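PDB 6D21: FERM, RhoGEF and pleckstrin domain protein 2 from Danio rerio, which probably acts as a guanine nucleotide exchange factor that activates RAC1, with the FERM domain described here linked to membrane targeting. Local coordinates for residues L102-D107 with Q178-A183; T119-A124 with E154-K159; H126-E131 with R141-M146. One frame throughout, in Å; residues are numbered along the deposited sequence.

Contact 1: L102-D107 with Q178-A183; sequences LQIKRD and QVLEIA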
# COMPACT_ATOMS: atom_id res chain seq x y z
N LEU A 102 -4.25 -3.73 8.88
CA LEU A 102 -3.57 -4.92 8.34
C LEU A 102 -2.65 -4.56 7.19
O LEU A 102 -1.65 -5.23 6.97
CB LEU A 102 -4.57 -5.97 7.85
CG LEU A 102 -5.43 -6.64 8.93
CD1 LEU A 102 -6.47 -7.55 8.27
CD2 LEU A 102 -4.55 -7.41 9.90
N GLN A 103 -2.99 -3.52 6.44
CA GLN A 103 -2.08 -3.06 5.38
C GLN A 103 -0.80 -2.49 5.99
O GLN A 103 0.32 -2.71 5.51
CB GLN A 103 -2.77 -2.01 4.51
CG GLN A 103 -1.87 -1.42 3.40
CD GLN A 103 -1.60 -2.44 2.31
OE1 GLN A 103 -2.53 -2.96 1.69
NE2 GLN A 103 -0.34 -2.76 2.11
N ILE A 104 -0.96 -1.71 7.05
CA ILE A 104 0.20 -1.20 7.79
C ILE A 104 1.03 -2.35 8.36
O ILE A 104 2.26 -2.34 8.32
CB ILE A 104 -0.26 -0.25 8.94
CG1 ILE A 104 -0.92 0.99 8.34
CG2 ILE A 104 0.91 0.14 9.81
CD1 ILE A 104 -1.83 1.71 9.32
N LYS A 105 0.34 -3.33 8.93
CA LYS A 105 1.00 -4.50 9.48
C LYS A 105 1.88 -5.14 8.40
O LYS A 105 3.05 -5.46 8.64
CB LYS A 105 -0.02 -5.49 10.02
CG LYS A 105 0.58 -6.76 10.63
CD LYS A 105 -0.49 -7.54 11.38
CE LYS A 105 0.07 -8.87 11.88
NZ LYS A 105 -0.97 -9.52 12.72
N ARG A 106 1.32 -5.28 7.21
CA ARG A 106 2.07 -5.84 6.07
C ARG A 106 3.29 -5.01 5.66
O ARG A 106 4.38 -5.54 5.41
CB ARG A 106 1.14 -5.98 4.85
CG ARG A 106 1.83 -6.69 3.65
CD ARG A 106 1.00 -6.58 2.39
NE ARG A 106 -0.12 -7.51 2.39
CZ ARG A 106 -1.11 -7.48 1.50
NH1 ARG A 106 -1.11 -6.55 0.54
NH2 ARG A 106 -2.08 -8.37 1.55
N ASP A 107 3.07 -3.70 5.54
CA ASP A 107 4.10 -2.77 5.12
C ASP A 107 5.24 -2.72 6.14
O ASP A 107 6.40 -2.56 5.78
CB ASP A 107 3.52 -1.36 4.93
CG ASP A 107 2.61 -1.25 3.69
OD1 ASP A 107 2.52 -2.24 2.92
OD2 ASP A 107 1.98 -0.18 3.48
N GLN A 178 -5.56 3.44 16.85
CA GLN A 178 -4.24 3.93 17.27
C GLN A 178 -3.19 3.64 16.21
O GLN A 178 -2.32 4.47 15.93
CB GLN A 178 -3.82 3.27 18.57
CG GLN A 178 -4.79 3.49 19.71
CD GLN A 178 -4.51 4.75 20.47
OE1 GLN A 178 -4.31 5.81 19.88
NE2 GLN A 178 -4.46 4.65 21.79
N VAL A 179 -3.26 2.45 15.63
CA VAL A 179 -2.29 2.10 14.57
C VAL A 179 -2.43 3.10 13.42
O VAL A 179 -1.43 3.63 12.95
CB VAL A 179 -2.51 0.67 14.05
CG1 VAL A 179 -1.74 0.46 12.74
CG2 VAL A 179 -2.11 -0.33 15.10
N LEU A 180 -3.66 3.37 13.00
CA LEU A 180 -3.87 4.30 11.90
C LEU A 180 -3.42 5.72 12.25
O LEU A 180 -2.79 6.38 11.43
CB LEU A 180 -5.34 4.33 11.48
CG LEU A 180 -5.88 3.00 10.99
CD1 LEU A 180 -7.38 3.12 10.75
CD2 LEU A 180 -5.16 2.59 9.75
N GLU A 181 -3.76 6.19 13.45
CA GLU A 181 -3.39 7.55 13.85
C GLU A 181 -1.87 7.73 13.89
O GLU A 181 -1.35 8.80 13.52
CB GLU A 181 -4.00 7.90 15.21
CG GLU A 181 -5.41 8.41 15.09
CD GLU A 181 -5.56 9.37 13.91
OE1 GLU A 181 -6.36 9.07 13.00
OE2 GLU A 181 -4.87 10.42 13.91
N ILE A 182 -1.15 6.71 14.36
CA ILE A 182 0.32 6.76 14.41
C ILE A 182 0.86 6.76 12.98
O ILE A 182 1.68 7.62 12.59
CB ILE A 182 0.92 5.58 15.20
CG1 ILE A 182 0.55 5.68 16.68
CG2 ILE A 182 2.43 5.53 15.03
CD1 ILE A 182 0.76 4.40 17.43
N ALA A 183 0.39 5.80 12.19
CA ALA A 183 0.98 5.56 10.89
C ALA A 183 0.73 6.71 9.92
O ALA A 183 1.60 7.05 9.11
CB ALA A 183 0.45 4.25 10.31
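Ile104 on helix 94-110 meets three residues of helix 172-183: Val179, Leu180 and Ala183. Its CB starts the contact, 4.1 Å from Val179 CG1. There the side chain forks. CG2 stands anti to the backbone N (chi1 to CG1 is -65°) and lies 4.0 Å from the same Val179 CG1. The Ile104 and Val179 side chains run past each other side by side. The other branch, CG1, approaches the methyl of Ala183, with Ile104 CG1 to Ala183 CB at 4.0 Å. Both helices belong to the all-helical central lobe of the FERM domain. Their axes come within 10.3 Å and make an angle of 57°. Ile104 CD1 ends among three side chains of helix 172-183. It is 3.6 Å from Val179 CG1 and 3.6 Å from Ala183 CB. It presses on Leu180 CD2 at 3.5 Å, a snug fit for two methyl groups. With an alanine here, CG1, CG2 and CD1 are gone, which is likely to open a gap between Val179, Leu180 and Ala183. Leu180 also packs back onto Phe100 and Arg97 of helix 94-110. One residue before Ile104, Gln103 NE2 donates to Asp107 OD1 at 3.0 Å, meeting it from above the carboxylate plane. Gln103 OE1 accepts from Val81 N on strand 76-81, and Asp107 OD2 forms a salt bridge with Arg192.

Contact 2: T119-A124 with E154-K159; sequences TAALLA and EHVQEK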
# COMPACT_ATOMS: atom_id res chain seq x y z
N THR A 119 9.18 3.99 16.93
CA THR A 119 7.88 4.05 16.28
C THR A 119 7.42 2.67 15.82
O THR A 119 6.23 2.33 15.94
CB THR A 119 7.90 5.01 15.08
OG1 THR A 119 8.20 6.33 15.55
CG2 THR A 119 6.53 5.02 14.38
N ALA A 120 8.35 1.88 15.29
CA ALA A 120 8.03 0.51 14.91
C ALA A 120 7.52 -0.27 16.11
O ALA A 120 6.52 -0.97 16.03
CB ALA A 120 9.26 -0.20 14.32
N ALA A 121 8.24 -0.13 17.22
CA ALA A 121 7.88 -0.84 18.45
C ALA A 121 6.49 -0.43 18.94
O ALA A 121 5.71 -1.26 19.42
CB ALA A 121 8.93 -0.59 19.52
N LEU A 122 6.17 0.85 18.81
CA LEU A 122 4.89 1.38 19.26
C LEU A 122 3.74 0.86 18.38
O LEU A 122 2.72 0.41 18.90
CB LEU A 122 4.93 2.90 19.24
CG LEU A 122 3.58 3.55 19.55
CD1 LEU A 122 3.16 3.23 20.98
CD2 LEU A 122 3.67 5.07 19.31
N LEU A 123 3.93 0.90 17.07
CA LEU A 123 2.97 0.28 16.15
C LEU A 123 2.79 -1.21 16.48
O LEU A 123 1.67 -1.71 16.58
CB LEU A 123 3.41 0.45 14.69
CG LEU A 123 3.29 1.86 14.10
CD1 LEU A 123 4.07 1.99 12.80
CD2 LEU A 123 1.79 2.20 13.87
N ALA A 124 3.89 -1.92 16.67
CA ALA A 124 3.80 -3.35 16.96
C ALA A 124 3.06 -3.60 18.28
O ALA A 124 2.30 -4.57 18.40
CB ALA A 124 5.21 -3.97 17.00
N GLU A 154 13.96 -9.22 16.96
CA GLU A 154 14.47 -9.80 18.20
C GLU A 154 14.89 -8.77 19.25
O GLU A 154 14.48 -8.88 20.41
CB GLU A 154 15.66 -10.72 17.91
CG GLU A 154 16.03 -11.58 19.08
CD GLU A 154 17.31 -12.37 18.85
OE1 GLU A 154 17.83 -12.41 17.71
OE2 GLU A 154 17.81 -12.94 19.83
N HIS A 155 15.69 -7.78 18.87
CA HIS A 155 16.23 -6.85 19.86
C HIS A 155 15.25 -5.73 20.24
O HIS A 155 15.56 -4.86 21.06
CB HIS A 155 17.54 -6.23 19.36
CG HIS A 155 17.33 -5.24 18.26
ND1 HIS A 155 17.09 -5.61 16.95
CD2 HIS A 155 17.32 -3.88 18.28
CE1 HIS A 155 16.93 -4.52 16.21
NE2 HIS A 155 17.07 -3.46 16.99
N VAL A 156 14.08 -5.75 19.62
CA VAL A 156 13.05 -4.73 19.85
C VAL A 156 11.90 -5.32 20.67
O VAL A 156 10.97 -4.61 21.08
CB VAL A 156 12.52 -4.18 18.49
CG1 VAL A 156 11.60 -2.98 18.68
CG2 VAL A 156 13.68 -3.81 17.59
N GLN A 157 11.98 -6.62 20.95
CA GLN A 157 10.85 -7.31 21.54
C GLN A 157 10.56 -6.80 22.95
O GLN A 157 9.40 -6.66 23.33
CB GLN A 157 11.07 -8.83 21.53
CG GLN A 157 10.98 -9.40 20.12
CD GLN A 157 11.11 -10.92 20.05
OE1 GLN A 157 10.58 -11.56 19.13
NE2 GLN A 157 11.83 -11.50 21.00
N GLU A 158 11.61 -6.51 23.71
CA GLU A 158 11.44 -5.98 25.07
C GLU A 158 10.71 -4.64 25.04
O GLU A 158 9.82 -4.39 25.85
CB GLU A 158 12.79 -5.84 25.77
CG GLU A 158 13.49 -7.16 26.06
CD GLU A 158 12.59 -8.16 26.78
OE1 GLU A 158 12.05 -7.81 27.85
OE2 GLU A 158 12.42 -9.29 26.27
N LYS A 159 11.10 -3.77 24.12
CA LYS A 159 10.43 -2.48 23.99
C LYS A 159 8.98 -2.63 23.56
O LYS A 159 8.11 -1.90 24.04
CB LYS A 159 11.15 -1.59 22.99
CG LYS A 159 10.70 -0.16 23.14
CD LYS A 159 11.16 0.73 22.01
CE LYS A 159 10.47 2.07 22.14
NZ LYS A 159 10.82 2.72 23.44
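Ala121 presents its single methyl to Val156 and Lys159, joining helix 117-132 to the start of helix 157-164 and the turn before it. This is interior packing of the helical central lobe of the FERM domain. Two side chains reach Ala121 CB from directions roughly at right angles. Val156 comes end-on, and its CG1 methyl stops 3.7 Å from Ala121 CB. Lys159 instead lies alongside. A chi1 of -164° turns its CG away from its own N, and the aliphatic chain then runs straight past the methyl. The middle of that chain makes the closest touch, with Lys159 CD 3.6 Å from Ala121 CB. The neighbouring carbons on the chain are slightly farther, Lys159 CE being 4.0 Å from Ala121 CB. The chain bends about CD-CE (chi4 61°), and NZ leaves the extended line while CD and CE still lie by the methyl. The backbones come close here, with 6.3 Å between the CA atoms of Ala121 and Lys159, a spacing that suits a residue as small as alanine. Ile160 and Leu163 of helix 157-164 also touch Ala121, and Val156 rests on Leu150 too. Val156 uses its two methyls differently. While CG1 faces the alanine, CG2 sits over the centre of the neighbouring His155 ring, 3.4 Å above its plane, and His155 NE2 is hydrogen-bonded to Glu117 OE2.

Contact 3: H126-E131 with R141-M146; sequences HLVQSE and REFLKM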
# COMPACT_ATOMS: atom_id res chain seq x y z
N HIS A 126 0.63 -1.88 19.64
CA HIS A 126 -0.81 -1.80 19.39
C HIS A 126 -1.33 -2.98 18.57
O HIS A 126 -2.46 -3.46 18.79
CB HIS A 126 -1.16 -0.49 18.67
CG HIS A 126 -1.13 0.70 19.56
ND1 HIS A 126 -2.01 0.87 20.61
CD2 HIS A 126 -0.29 1.76 19.60
CE1 HIS A 126 -1.74 2.00 21.23
NE2 HIS A 126 -0.70 2.56 20.64
N LEU A 127 -0.52 -3.44 17.63
CA LEU A 127 -0.88 -4.61 16.85
C LEU A 127 -0.99 -5.84 17.77
O LEU A 127 -1.88 -6.67 17.59
CB LEU A 127 0.14 -4.84 15.74
CG LEU A 127 0.07 -3.81 14.60
CD1 LEU A 127 1.24 -4.01 13.63
CD2 LEU A 127 -1.26 -3.90 13.82
N VAL A 128 -0.14 -5.93 18.77
CA VAL A 128 -0.24 -7.05 19.70
C VAL A 128 -1.53 -6.92 20.54
O VAL A 128 -2.23 -7.90 20.77
CB VAL A 128 0.99 -7.16 20.64
CG1 VAL A 128 0.78 -8.25 21.68
CG2 VAL A 128 2.27 -7.47 19.85
N GLN A 129 -1.84 -5.69 20.95
CA GLN A 129 -3.04 -5.46 21.74
C GLN A 129 -4.26 -5.89 20.95
O GLN A 129 -5.17 -6.52 21.50
CB GLN A 129 -3.16 -3.98 22.14
CG GLN A 129 -4.35 -3.65 23.05
CD GLN A 129 -4.22 -4.29 24.44
OE1 GLN A 129 -3.12 -4.35 25.01
NE2 GLN A 129 -5.33 -4.77 24.98
N SER A 130 -4.26 -5.59 19.66
CA SER A 130 -5.41 -5.90 18.80
C SER A 130 -5.64 -7.40 18.61
O SER A 130 -6.78 -7.84 18.54
CB SER A 130 -5.25 -5.24 17.44
OG SER A 130 -4.40 -6.01 16.60
N GLU A 131 -4.57 -8.18 18.51
CA GLU A 131 -4.72 -9.61 18.25
C GLU A 131 -5.00 -10.42 19.51
O GLU A 131 -5.92 -11.24 19.53
CB GLU A 131 -3.48 -10.17 17.55
CG GLU A 131 -3.58 -10.22 16.03
CD GLU A 131 -2.64 -11.26 15.41
OE1 GLU A 131 -2.62 -12.41 15.89
OE2 GLU A 131 -1.92 -10.92 14.44
N ARG A 141 5.52 -13.06 25.14
CA ARG A 141 6.74 -13.69 24.65
C ARG A 141 6.43 -14.85 23.70
O ARG A 141 7.11 -15.04 22.69
CB ARG A 141 7.59 -14.15 25.83
CG ARG A 141 8.08 -12.99 26.69
CD ARG A 141 8.79 -13.42 27.96
NE ARG A 141 9.15 -12.24 28.74
CZ ARG A 141 10.27 -11.54 28.56
NH1 ARG A 141 11.15 -11.92 27.64
NH2 ARG A 141 10.51 -10.47 29.30
N GLU A 142 5.38 -15.61 24.02
CA GLU A 142 4.95 -16.71 23.16
C GLU A 142 4.47 -16.19 21.80
O GLU A 142 4.82 -16.73 20.75
CB GLU A 142 3.86 -17.53 23.83
N PHE A 143 3.68 -15.13 21.84
CA PHE A 143 3.19 -14.51 20.61
C PHE A 143 4.33 -14.00 19.72
O PHE A 143 4.33 -14.23 18.51
CB PHE A 143 2.22 -13.37 20.94
CG PHE A 143 1.63 -12.70 19.71
CD1 PHE A 143 0.56 -13.27 19.05
CD2 PHE A 143 2.15 -11.50 19.24
CE1 PHE A 143 0.01 -12.67 17.93
CE2 PHE A 143 1.61 -10.88 18.12
CZ PHE A 143 0.53 -11.47 17.46
N LEU A 144 5.30 -13.32 20.32
CA LEU A 144 6.36 -12.69 19.55
C LEU A 144 7.38 -13.72 19.02
O LEU A 144 8.06 -13.47 18.02
CB LEU A 144 7.06 -11.61 20.38
CG LEU A 144 6.25 -10.32 20.63
CD1 LEU A 144 6.99 -9.40 21.61
CD2 LEU A 144 5.93 -9.58 19.33
N LYS A 145 7.46 -14.86 19.70
CA LYS A 145 8.24 -15.99 19.20
C LYS A 145 7.65 -16.56 17.91
O LYS A 145 8.39 -16.94 17.00
CB LYS A 145 8.34 -17.09 20.28
N MET A 146 6.32 -16.62 17.83
CA MET A 146 5.64 -17.27 16.71
C MET A 146 5.00 -16.31 15.71
O MET A 146 4.45 -16.75 14.70
CB MET A 146 4.58 -18.24 17.23
CG MET A 146 5.17 -19.41 18.00
SD MET A 146 6.34 -20.39 17.03
CE MET A 146 5.26 -21.06 15.76
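Two neighbouring helices of the FERM central lobe, 117-132 and 137-146, meet here through Val128, Glu131, Phe143 and Leu144. The axes of the two segments cross at 107° and come no closer than 11.7 Å, so side chains bridge the distance. Phe143 does most of this. Its chi1 of -178° swings the ring away from its backbone N and across to helix 117-132. Val128 CG2 approaches the ring obliquely, 3.9 Å from Phe143 CE2. The same methyl also touches Leu144, with Val128 CG2 to Leu144 CD2 at 4.3 Å. Glu131 meets the far end of the ring. Its OE1 lies at the ring edge, in the ring plane, 3.3 Å from Phe143 CE1. The carboxylate stands almost perpendicular to the ring, at 87°. One turn back, Leu127 O accepts from Glu131 N and Ser130 OG, on the same face of its plane. The other carboxylate oxygen, Glu131 OE2, forms a salt bridge with Lys105 of helix 94-110, though it is modelled so short that its detail is doubtful. Glu131 thus appears to be shared between a cation and an aromatic edge. The ring hydrogens are weakly positive, so the in-plane approach of OE1 is probably mildly attractive.

From the N terminus, segment 102-107 on helix 94-110 comes first. Helix 117-132 follows and carries both 119-124 and 126-131. Contact 3 closes the shortest loop when the chain returns at 141-146. Contact 2 closes around it at 154-159. Contact 1 closes last, at 178-183, and encloses both. The three loops nest and none cross. Contacts 2 and 3 fix helices 157-164 and 137-146 on helix 117-132; contact 1 joins the first and last helices of the lobe, 94-110 and 172-183. Helix 117-132 also links the contacts directly: Leu122 and Leu123 pack on Ile182, and His126 packs on Gln178, Val179 and Ile182. Between contacts 2 and 3, Arg141 and Glu158 form a long, weak ion pair.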